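Local atomic coordinates of esterase D (Lactobacillus rhamnosus, PDB entry 3DKR), a protein that probably hydrolyses carboxylic esters, as an alpha/beta hydrolase with a serine-based catalytic triad. Residues 187-192 with 201-206; 219-224 with 231-236; 227-230 with 236-239. One frame throughout, in Å; residues are numbered along the deposited sequence. Where two conformers were deposited one is given.

Overall arrangement
Contact 1 closes before the others open; contacts 2 and 3 then overlap along the chain and both end on helix 234-246. Together they build the C-terminal end of the alpha/beta-hydrolase fold. Contact 1 packs helix 202-209 on strand 187-192, and contact 2 leaves from the next strand, 216-221, its neighbour at the edge of the sheet; their centres are about 13 Å apart. Contacts 2 and 3 lie close together, about 6 Å between centres, and share Ala236, while contact 3 is about 14 Å from contact 1. The loops between these elements carry Asp195 and His226, the predicted charge-relay residues, so the packing lies close to the probable active site.

Contact 1: 187-192 with 201-206; sequences TFIGQA and RLAYQL
Ile189 on the strand and Leu206 on the helix form the dense end of this contact. CD1 of Ile189 comes within 3.7 Å of CG of Leu206, the two side chains meeting at a slant. Ile189 straddles two helix residues: its CG1 lies anti to its own carbonyl carbon (chi1 -58°), which carries CD1 to Leu206 and leaves CG2 to reach CB of Ala203 at 4.0 Å. The same Ala203 methyl also rests 3.8 Å from CB of Gln191. An alanine and a leucine three positions apart thus supply the helix side of the apolar patch, and all four touching residues are buried.

Beyond its aliphatic part, Gln191 turns polar. Its NE2 donates to O of Ala192 at 3.0 Å, nearly straight (171°), with the oxygen in the plane of the amide and the bond on a carbonyl lone pair. NE2 also bonds to Asp195, a predicted charge-relay residue, and OE1 to Ser125, so both ends of the amide are held and its rotation is fixed. Away from the strand the packing gives way to solvent: Arg201 and Gln205 are exposed, with Arg201 in a salt bridge to Asp199.

Strand 187-192 and helix 202-209 are the first two elements of a beta-alpha-beta unit completed by the parallel strand 216-221. The short segments run almost antiparallel, at 169°, their axes 9.1 Å apart. On one flank Val122 of strand 119-122 touches both Ile189 and Leu206; on the other, the Tyr204 ring meets Phe218 and Trp220 of strand 216-221.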
loop_
_atom_site.group_PDB
_atom_site.type_symbol
_atom_site.label_atom_id
_atom_site.label_comp_id
_atom_site.label_asym_id
_atom_site.label_seq_id
_atom_site.Cartn_x
_atom_site.Cartn_y
_atom_site.Cartn_z
ATOM N N THR A 187 2.957 -13.602 -6.498
ATOM C CA THR A 187 2.830 -12.142 -6.362
ATOM C C THR A 187 1.708 -11.599 -7.235
ATOM O O THR A 187 1.602 -11.924 -8.419
ATOM C CB THR A 187 4.141 -11.456 -6.724
ATOM O OG1 THR A 187 5.194 -11.996 -5.923
ATOM C CG2 THR A 187 4.055 -9.940 -6.518
ATOM N N PHE A 188 0.890 -10.746 -6.625
ATOM C CA PHE A 188 -0.218 -10.064 -7.275
ATOM C C PHE A 188 0.214 -8.655 -7.637
ATOM O O PHE A 188 0.814 -7.954 -6.825
ATOM C CB PHE A 188 -1.420 -9.994 -6.322
ATOM C CG PHE A 188 -2.634 -9.358 -6.922
ATOM C CD1 PHE A 188 -3.588 -10.131 -7.578
ATOM C CD2 PHE A 188 -2.815 -7.984 -6.882
ATOM C CE1 PHE A 188 -4.714 -9.544 -8.157
ATOM C CE2 PHE A 188 -3.939 -7.400 -7.447
ATOM C CZ PHE A 188 -4.883 -8.183 -8.102
ATOM N N ILE A 189 -0.108 -8.240 -8.858
ATOM C CA ILE A 189 0.151 -6.861 -9.297
ATOM C C ILE A 189 -1.092 -6.266 -9.923
ATOM O O ILE A 189 -1.588 -6.774 -10.934
ATOM C CB ILE A 189 1.301 -6.767 -10.316
ATOM C CG1 ILE A 189 2.586 -7.342 -9.723
ATOM C CG2 ILE A 189 1.481 -5.298 -10.750
ATOM C CD1 ILE A 189 3.793 -7.411 -10.694
ATOM N N GLY A 190 -1.624 -5.213 -9.303
ATOM C CA GLY A 190 -2.709 -4.445 -9.872
ATOM C C GLY A 190 -2.277 -3.011 -10.094
ATOM O O GLY A 190 -1.563 -2.438 -9.268
ATOM N N GLN A 191 -2.699 -2.424 -11.211
ATOM C CA GLN A 191 -2.282 -1.075 -11.572
ATOM C C GLN A 191 -3.392 -0.343 -12.323
ATOM O O GLN A 191 -3.923 -0.861 -13.304
ATOM C CB GLN A 191 -1.040 -1.149 -12.449
ATOM C CG GLN A 191 -0.547 0.183 -12.971
ATOM C CD GLN A 191 -0.236 1.158 -11.877
ATOM O OE1 GLN A 191 0.631 0.895 -11.036
ATOM N NE2 GLN A 191 -0.897 2.317 -11.903
ATOM N N ALA A 192 -3.707 0.859 -11.861
ATOM C CA ALA A 192 -4.656 1.750 -12.530
ATOM C C ALA A 192 -4.129 2.166 -13.908
ATOM O O ALA A 192 -2.956 2.517 -14.040
ATOM C CB ALA A 192 -4.908 2.988 -11.666
ATOM N N ARG A 201 3.637 2.277 -15.976
ATOM C CA ARG A 201 4.593 1.413 -16.656
ATOM C C ARG A 201 5.494 0.668 -15.669
ATOM O O ARG A 201 6.056 -0.392 -15.994
ATOM C CB ARG A 201 5.438 2.225 -17.638
ATOM C CG ARG A 201 4.670 2.583 -18.875
ATOM C CD ARG A 201 5.433 3.522 -19.793
ATOM N NE ARG A 201 5.725 4.789 -19.153
ATOM C CZ ARG A 201 6.340 5.797 -19.763
ATOM N NH1 ARG A 201 6.711 5.676 -21.034
ATOM N NH2 ARG A 201 6.580 6.926 -19.111
ATOM N N LEU A 202 5.660 1.223 -14.466
ATOM C CA LEU A 202 6.453 0.548 -13.431
ATOM C C LEU A 202 5.913 -0.839 -13.080
ATOM O O LEU A 202 6.665 -1.709 -12.636
ATOM C CB LEU A 202 6.529 1.395 -12.156
ATOM C CG LEU A 202 7.608 2.459 -12.104
ATOM C CD1 LEU A 202 7.675 3.257 -13.391
ATOM C CD2 LEU A 202 7.334 3.371 -10.879
ATOM N N ALA A 203 4.613 -1.043 -13.265
ATOM C CA ALA A 203 4.011 -2.330 -12.942
ATOM C C ALA A 203 4.640 -3.444 -13.789
ATOM O O ALA A 203 4.857 -4.554 -13.306
ATOM C CB ALA A 203 2.504 -2.270 -13.154
ATOM N N TYR A 204 4.904 -3.144 -15.059
ATOM C CA TYR A 204 5.545 -4.104 -15.953
ATOM C C TYR A 204 6.982 -4.378 -15.550
ATOM O O TYR A 204 7.457 -5.517 -15.618
ATOM C CB TYR A 204 5.507 -3.597 -17.388
ATOM C CG TYR A 204 4.114 -3.365 -17.914
ATOM C CD1 TYR A 204 3.298 -4.435 -18.244
ATOM C CD2 TYR A 204 3.608 -2.090 -18.070
ATOM C CE1 TYR A 204 2.010 -4.240 -18.739
ATOM C CE2 TYR A 204 2.332 -1.876 -18.548
ATOM C CZ TYR A 204 1.532 -2.956 -18.894
ATOM O OH TYR A 204 0.261 -2.779 -19.383
ATOM N N GLN A 205 7.686 -3.344 -15.092
ATOM C CA GLN A 205 9.045 -3.553 -14.599
ATOM C C GLN A 205 9.063 -4.429 -13.336
ATOM O O GLN A 205 9.952 -5.273 -13.154
ATOM C CB GLN A 205 9.743 -2.215 -14.326
ATOM C CG GLN A 205 10.143 -1.426 -15.566
ATOM C CD GLN A 205 11.342 -0.497 -15.295
ATOM O OE1 GLN A 205 11.548 -0.032 -14.166
ATOM N NE2 GLN A 205 12.156 -0.263 -16.320
ATOM N N LEU A 206 8.081 -4.223 -12.461
ATOM C CA LEU A 206 7.964 -5.032 -11.259
ATOM C C LEU A 206 7.727 -6.489 -11.669
ATOM O O LEU A 206 8.451 -7.378 -11.238
ATOM C CB LEU A 206 6.836 -4.500 -10.367
ATOM C CG LEU A 206 6.444 -5.326 -9.147
ATOM C CD1 LEU A 206 7.644 -5.554 -8.235
ATOM C CD2 LEU A 206 5.263 -4.637 -8.419
#

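Contact 2: 219-224 with 231-236; sequences HWYDDA and NSAHHA
The backbone oxygen of Asn231, whose side chain rests against Ala224, is gripped by two donors of one residue. His234 N reaches it at 2.9 Å, and His234 ND1 comes to the same Asn231 O at 3.1 Å from the opposite face of the carbonyl plane, with the acceptor lying in the imidazole plane. The Asn231 side chain adds a capping bond: its OD1 accepts from Ala233 N at 3.0 Å, closing an Asx turn ahead of helix 234-246, while ND2 bonds to O of Lys225.

Apart from the Asn231 amide resting against Ala224, the groups meeting across the contact are apolar. CB of Ala233 sits 3.6 Å from CB of Ala224 and 4.0 Å from CB of Tyr221. Farther along the helix, CB of Ala236 approaches the edge of the tyrosine ring, 4.0 Å from CE1. With CG of Tyr221 anti to its carbonyl carbon (chi1 -63°), the ring runs along the helix and its OH bonds to Asp240.

A leucine in place of Asn231 would probably leave Ala233 N and the Lys225 carbonyl without their side-chain partners and unsettle the helix start. Polar bonds shape the turn 231-234, while small methyl groups let the turn 221-224 and the first part of the helix approach closely.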
loop_
_atom_site.group_PDB
_atom_site.type_symbol
_atom_site.label_atom_id
_atom_site.label_comp_id
_atom_site.label_asym_id
_atom_site.label_seq_id
_atom_site.Cartn_x
_atom_site.Cartn_y
_atom_site.Cartn_z
ATOM N N HIS A 219 -2.792 -7.570 -13.257
ATOM C CA HIS A 219 -4.082 -6.979 -13.611
ATOM C C HIS A 219 -3.986 -5.488 -13.858
ATOM O O HIS A 219 -3.422 -4.760 -13.042
ATOM C CB HIS A 219 -5.093 -7.250 -12.511
ATOM C CG HIS A 219 -5.378 -8.699 -12.340
ATOM N ND1 HIS A 219 -6.343 -9.348 -13.080
ATOM C CD2 HIS A 219 -4.800 -9.638 -11.557
ATOM C CE1 HIS A 219 -6.355 -10.626 -12.745
ATOM N NE2 HIS A 219 -5.432 -10.828 -11.821
ATOM N N TRP A 220 -4.520 -5.064 -15.008
ATOM C CA TRP A 220 -4.569 -3.660 -15.428
ATOM C C TRP A 220 -6.011 -3.188 -15.330
ATOM O O TRP A 220 -6.909 -3.876 -15.839
ATOM C CB TRP A 220 -4.079 -3.536 -16.877
ATOM C CG TRP A 220 -3.707 -2.139 -17.272
ATOM C CD1 TRP A 220 -4.458 -1.249 -17.982
ATOM C CD2 TRP A 220 -2.474 -1.485 -16.981
ATOM N NE1 TRP A 220 -3.768 -0.057 -18.131
ATOM C CE2 TRP A 220 -2.548 -0.178 -17.519
ATOM C CE3 TRP A 220 -1.329 -1.861 -16.288
ATOM C CZ2 TRP A 220 -1.490 0.734 -17.409
ATOM C CZ3 TRP A 220 -0.290 -0.967 -16.184
ATOM C CH2 TRP A 220 -0.371 0.311 -16.736
ATOM N N TYR A 221 -6.241 -2.038 -14.685
ATOM C CA TYR A 221 -7.593 -1.510 -14.443
ATOM C C TYR A 221 -7.766 -0.314 -15.368
ATOM O O TYR A 221 -7.478 0.824 -15.017
ATOM C CB TYR A 221 -7.803 -1.223 -12.938
ATOM C CG TYR A 221 -7.704 -2.530 -12.184
ATOM C CD1 TYR A 221 -8.784 -3.406 -12.118
ATOM C CD2 TYR A 221 -6.499 -2.926 -11.615
ATOM C CE1 TYR A 221 -8.667 -4.647 -11.479
ATOM C CE2 TYR A 221 -6.367 -4.152 -10.973
ATOM C CZ TYR A 221 -7.446 -5.016 -10.928
ATOM O OH TYR A 221 -7.290 -6.221 -10.287
ATOM N N ASP A 222 -8.287 -0.611 -16.556
ATOM C CA ASP A 222 -8.194 0.256 -17.739
ATOM C C ASP A 222 -8.417 1.752 -17.539
ATOM O O ASP A 222 -7.560 2.581 -17.866
ATOM C CB ASP A 222 -9.113 -0.259 -18.871
ATOM C CG ASP A 222 -10.527 -0.636 -18.401
ATOM O OD1 ASP A 222 -10.963 -0.245 -17.288
ATOM O OD2 ASP A 222 -11.216 -1.338 -19.179
ATOM N N ASP A 223 -9.600 2.102 -17.051
ATOM C CA ASP A 223 -9.996 3.526 -17.015
ATOM C C ASP A 223 -9.886 4.174 -15.642
ATOM O O ASP A 223 -10.299 5.321 -15.446
ATOM C CB ASP A 223 -11.422 3.696 -17.549
ATOM N N ALA A 224 -9.262 3.478 -14.700
ATOM C CA ALA A 224 -9.327 3.894 -13.311
ATOM C C ALA A 224 -8.180 4.825 -12.945
ATOM O O ALA A 224 -7.061 4.669 -13.451
ATOM C CB ALA A 224 -9.308 2.668 -12.425
ATOM N N ASN A 231 -12.078 3.595 -5.959
ATOM C CA ASN A 231 -12.791 4.095 -7.144
ATOM C C ASN A 231 -13.522 2.980 -7.877
ATOM O O ASN A 231 -13.630 1.870 -7.358
ATOM C CB ASN A 231 -11.847 4.899 -8.050
ATOM C CG ASN A 231 -10.750 4.047 -8.675
ATOM O OD1 ASN A 231 -10.942 2.871 -8.972
ATOM N ND2 ASN A 231 -9.587 4.670 -8.896
ATOM N N SER A 232 -14.045 3.260 -9.077
ATOM C CA SER A 232 -14.904 2.289 -9.762
ATOM C C SER A 232 -14.238 0.957 -10.078
ATOM O O SER A 232 -14.926 -0.015 -10.374
ATOM C CB SER A 232 -15.477 2.881 -11.061
ATOM O OG SER A 232 -14.435 3.224 -11.944
ATOM N N ALA A 233 -12.913 0.895 -9.991
ATOM C CA ALA A 233 -12.199 -0.359 -10.220
ATOM C C ALA A 233 -12.299 -1.336 -9.042
ATOM O O ALA A 233 -11.886 -2.493 -9.167
ATOM C CB ALA A 233 -10.728 -0.071 -10.525
ATOM N N HIS A 234 -12.835 -0.888 -7.910
ATOM C CA HIS A 234 -12.650 -1.648 -6.667
ATOM C C HIS A 234 -13.373 -3.000 -6.659
ATOM O O HIS A 234 -12.848 -3.966 -6.126
ATOM C CB HIS A 234 -12.942 -0.798 -5.423
ATOM C CG HIS A 234 -14.369 -0.811 -4.975
ATOM N ND1 HIS A 234 -15.279 0.169 -5.317
ATOM C CD2 HIS A 234 -15.025 -1.659 -4.149
ATOM C CE1 HIS A 234 -16.440 -0.093 -4.730
ATOM N NE2 HIS A 234 -16.319 -1.208 -4.036
ATOM N N HIS A 235 -14.545 -3.116 -7.279
ATOM C CA HIS A 235 -15.174 -4.444 -7.326
ATOM C C HIS A 235 -14.347 -5.462 -8.109
ATOM O O HIS A 235 -14.179 -6.607 -7.685
ATOM C CB HIS A 235 -16.589 -4.350 -7.897
ATOM C CG HIS A 235 -17.577 -3.769 -6.939
ATOM N ND1 HIS A 235 -18.528 -2.849 -7.322
ATOM C CD2 HIS A 235 -17.763 -3.974 -5.614
ATOM C CE1 HIS A 235 -19.252 -2.507 -6.270
ATOM N NE2 HIS A 235 -18.815 -3.181 -5.224
ATOM N N ALA A 236 -13.820 -5.036 -9.256
ATOM C CA ALA A 236 -12.976 -5.897 -10.066
ATOM C C ALA A 236 -11.728 -6.289 -9.304
ATOM O O ALA A 236 -11.305 -7.438 -9.344
ATOM C CB ALA A 236 -12.601 -5.208 -11.355
#

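Contact 3: 227-230 with 236-239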
loop_
_atom_site.group_PDB
_atom_site.type_symbol
_atom_site.label_atom_id
_atom_site.label_comp_id
_atom_site.label_asym_id
_atom_site.label_seq_id
_atom_site.Cartn_x
_atom_site.Cartn_y
_atom_site.Cartn_z
ATOM N N VAL A 227 -6.334 5.265 -7.003
ATOM C CA VAL A 227 -6.723 4.542 -5.784
ATOM C C VAL A 227 -7.808 3.535 -6.127
ATOM O O VAL A 227 -8.995 3.733 -5.841
ATOM C CB VAL A 227 -7.128 5.477 -4.627
ATOM C CG1 VAL A 227 -7.368 4.672 -3.338
ATOM C CG2 VAL A 227 -6.036 6.542 -4.382
ATOM N N ILE A 228 -7.376 2.432 -6.735
ATOM C CA ILE A 228 -8.287 1.420 -7.238
ATOM C C ILE A 228 -9.027 0.627 -6.145
ATOM O O ILE A 228 -9.975 -0.089 -6.450
ATOM C CB ILE A 228 -7.605 0.460 -8.251
ATOM C CG1 ILE A 228 -6.396 -0.256 -7.642
ATOM C CG2 ILE A 228 -7.204 1.222 -9.508
ATOM C CD1 ILE A 228 -5.870 -1.375 -8.545
ATOM N N THR A 229 -8.622 0.781 -4.889
ATOM C CA THR A 229 -9.344 0.173 -3.775
ATOM C C THR A 229 -10.613 0.946 -3.414
ATOM O O THR A 229 -11.459 0.441 -2.659
ATOM C CB THR A 229 -8.468 0.109 -2.520
ATOM O OG1 THR A 229 -7.910 1.403 -2.281
ATOM C CG2 THR A 229 -7.340 -0.921 -2.697
ATOM N N VAL A 230 -10.733 2.178 -3.915
ATOM C CA VAL A 230 -11.861 3.051 -3.574
ATOM C C VAL A 230 -12.705 3.450 -4.793
ATOM O O VAL A 230 -13.919 3.639 -4.672
ATOM C CB VAL A 230 -11.350 4.315 -2.828
ATOM C CG1 VAL A 230 -12.463 5.302 -2.560
ATOM C CG2 VAL A 230 -10.689 3.908 -1.536
ATOM N N ALA A 236 -13.820 -5.036 -9.256
ATOM C CA ALA A 236 -12.976 -5.897 -10.066
ATOM C C ALA A 236 -11.728 -6.289 -9.304
ATOM O O ALA A 236 -11.305 -7.438 -9.344
ATOM C CB ALA A 236 -12.601 -5.208 -11.355
ATOM N N LEU A 237 -11.114 -5.314 -8.637
ATOM C CA LEU A 237 -9.887 -5.582 -7.895
ATOM C C LEU A 237 -10.148 -6.618 -6.808
ATOM O O LEU A 237 -9.378 -7.574 -6.640
ATOM C CB LEU A 237 -9.360 -4.293 -7.272
ATOM C CG LEU A 237 -8.134 -4.485 -6.380
ATOM C CD1 LEU A 237 -6.897 -4.916 -7.203
ATOM C CD2 LEU A 237 -7.864 -3.208 -5.596
ATOM N N GLU A 238 -11.230 -6.421 -6.070
ATOM C CA GLU A 238 -11.613 -7.346 -4.992
ATOM C C GLU A 238 -11.782 -8.762 -5.529
ATOM O O GLU A 238 -11.228 -9.707 -4.997
ATOM C CB GLU A 238 -12.887 -6.850 -4.312
ATOM C CG GLU A 238 -12.652 -5.560 -3.522
ATOM C CD GLU A 238 -13.879 -4.700 -3.310
ATOM O OE1 GLU A 238 -15.028 -5.135 -3.609
ATOM O OE2 GLU A 238 -13.683 -3.555 -2.839
ATOM N N GLU A 239 -12.521 -8.900 -6.625
ATOM C CA GLU A 239 -12.677 -10.214 -7.251
ATOM C C GLU A 239 -11.333 -10.829 -7.651
ATOM O O GLU A 239 -11.081 -12.014 -7.408
ATOM C CB GLU A 239 -13.610 -10.127 -8.453
ATOM C CG GLU A 239 -15.022 -9.676 -8.081
HETATM O O HOH W 1 -11.182 -2.411 -2.770
#
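Ile228 and Leu237 meet with their side chains at about a right angle, and Leu237 carries the apolar part of the contact. Its CD1 lies 3.9 Å from CD1 of Ile228, while CD2 lies nearer the middle of the same chain, 3.9 Å from CG1. The isoleucine carries CG1 between its backbone N and carbonyl carbon (chi1 58°), the most hindered of the three staggered positions, and this extends CD1 over the end of Leu237.

Thr229 approaches differently. It lies alongside Leu237, both side chains pointing the same way, and its CG2 touches CD2 of Leu237 at 3.7 Å. The leucine methyl CD2 therefore bridges two consecutive loop residues. The methyl of Thr229 makes the helix contact; its hydroxyl OG1 bonds instead to the carbonyl of Asp37.

The polar link across the contact is made by a water. It donates to O of Thr229 at 2.9 Å and to OE2 of Glu238 at 2.8 Å, joining a loop carbonyl to a buried carboxylate that the loop does not reach directly.

The loop 227-230 follows His226, a predicted charge-relay residue, and leads into helix 234-246. Tyr221 of strand 216-221 touches both Ile228 and Leu237. Ala192 and Phe188 of strand 187-192 lie against Ile228 and Leu237 respectively, and Met41 of helix 39-47 packs on Leu237 and Glu238, so this corner is wedged between the sheet and a second helix.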